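PDB 5TU0: Lmo2125 protein from Listeria monocytogenes serovar 1/2a, which binds maltose and probably delivers it, as a membrane-anchored lipoprotein, to a sugar transporter in the cell membrane. Local coordinates for residues 309-312 / 317-320. The protein carries 2 engineered substitutions. Sequence-based numbering, arbitrary orientation.
Sequences NEVP and ARDT
The guanidinium of Arg318 takes the carbonyl of Pro312 at its edge, NE donating to Pro312 O over 3.1 Å. The oxygen is tilted from the guanidinium plane and the N-H...O angle is 143°, so the bond is bent, although NE lies in the carbonyl plane. Extended from the helix with CG anti to the backbone N (chi1 -165°), the side chain runs past the carbonyl and turns at chi3, which brings NE back onto the oxygen. NH2 reaches onward to Ala313 O and to the carboxylate of Asp96, so that two successive backbone carbonyls and a salt bridge together restrain the buried group's rotation. The aliphatic part of the same chain meets Val311, whose CG1 lies 4.0 Å from Arg318 CG, the two side chains crossing at a slant.

The Pro312 ring packs against the helix through CB and CG: its CB is 3.7 Å from Ala317 CB, and CG lies 3.8 Å from Ala317 O. Gln301 and Tyr305 of helix 298-308 also pack on Pro312, while Val332 and Ile333 of helix 327-336 touch Val311.

Val311 pairs through its backbone with Ile113 of the long strand 105-121. The contact thus joins the short strand 311-312, antiparallel to strand 105-121, to the helix 315-323 that follows it, a short connection within the solute-binding protein fold, with the Val311 side chain about 13 Å from a bound glucose.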
loop_
_atom_site.group_PDB
_atom_site.type_symbol
_atom_site.label_atom_id
_atom_site.label_comp_id
_atom_site.label_asym_id
_atom_site.label_seq_id
_atom_site.Cartn_x
_atom_site.Cartn_y
_atom_site.Cartn_z
ATOM N N ASN A 309 -2.343 -7.605 14.144
ATOM C CA ASN A 309 -3.178 -8.018 13.010
ATOM C C ASN A 309 -2.623 -7.549 11.655
ATOM O O ASN A 309 -3.316 -7.638 10.654
ATOM C CB ASN A 309 -4.670 -7.622 13.166
ATOM C CG ASN A 309 -5.412 -8.499 14.161
ATOM O OD1 ASN A 309 -6.635 -8.506 14.187
ATOM N ND2 ASN A 309 -4.684 -9.248 14.969
ATOM N N GLU A 310 -1.376 -7.078 11.626
ATOM C CA GLU A 310 -0.756 -6.701 10.356
ATOM C C GLU A 310 -0.191 -7.958 9.726
ATOM O O GLU A 310 0.381 -8.796 10.407
ATOM C CB GLU A 310 0.267 -5.590 10.555
ATOM C CG GLU A 310 -0.434 -4.322 11.038
ATOM C CD GLU A 310 0.388 -3.078 10.892
ATOM O OE1 GLU A 310 0.801 -2.781 9.767
ATOM O OE2 GLU A 310 0.579 -2.369 11.895
ATOM N N VAL A 311 -0.373 -8.089 8.419
ATOM C CA VAL A 311 0.019 -9.286 7.700
ATOM C C VAL A 311 1.528 -9.399 7.523
ATOM O O VAL A 311 2.153 -8.500 6.968
ATOM C CB VAL A 311 -0.680 -9.356 6.332
ATOM C CG1 VAL A 311 -0.297 -10.632 5.607
ATOM C CG2 VAL A 311 -2.194 -9.270 6.531
ATOM N N PRO A 312 2.118 -10.514 7.983
ATOM C CA PRO A 312 3.568 -10.678 7.867
ATOM C C PRO A 312 4.100 -10.841 6.451
ATOM O O PRO A 312 3.444 -11.441 5.606
ATOM C CB PRO A 312 3.858 -11.981 8.632
ATOM C CG PRO A 312 2.628 -12.315 9.372
ATOM C CD PRO A 312 1.484 -11.629 8.708
ATOM N N ALA A 317 5.334 -17.265 8.273
ATOM C CA ALA A 317 4.452 -16.518 9.179
ATOM C C ALA A 317 3.160 -16.107 8.482
ATOM O O ALA A 317 2.109 -16.054 9.108
ATOM C CB ALA A 317 5.154 -15.286 9.725
ATOM N N ARG A 318 3.241 -15.805 7.184
ATOM C CA ARG A 318 2.037 -15.412 6.440
ATOM C C ARG A 318 1.048 -16.588 6.316
ATOM O O ARG A 318 -0.167 -16.385 6.394
ATOM C CB ARG A 318 2.398 -14.861 5.065
ATOM C CG ARG A 318 1.256 -14.121 4.395
ATOM C CD ARG A 318 1.642 -13.662 2.999
ATOM N NE ARG A 318 2.919 -12.939 2.952
ATOM C CZ ARG A 318 3.483 -12.494 1.830
ATOM N NH1 ARG A 318 2.884 -12.675 0.659
ATOM N NH2 ARG A 318 4.662 -11.881 1.881
ATOM N N ASP A 319 1.567 -17.803 6.120
ATOM C CA ASP A 319 0.725 -19.016 6.085
ATOM C C ASP A 319 0.033 -19.222 7.432
ATOM O O ASP A 319 -1.158 -19.534 7.477
ATOM C CB ASP A 319 1.537 -20.270 5.742
ATOM C CG ASP A 319 1.946 -20.333 4.275
ATOM O OD1 ASP A 319 1.445 -19.524 3.458
ATOM O OD2 ASP A 319 2.761 -21.217 3.928
ATOM N N THR A 320 0.779 -19.050 8.527
ATOM C CA THR A 320 0.203 -19.172 9.852
ATOM C C THR A 320 -0.924 -18.132 10.031
ATOM O O THR A 320 -1.969 -18.429 10.613
ATOM C CB THR A 320 1.257 -18.979 10.958
ATOM O OG1 THR A 320 2.282 -19.976 10.833
ATOM C CG2 THR A 320 0.619 -19.087 12.347
#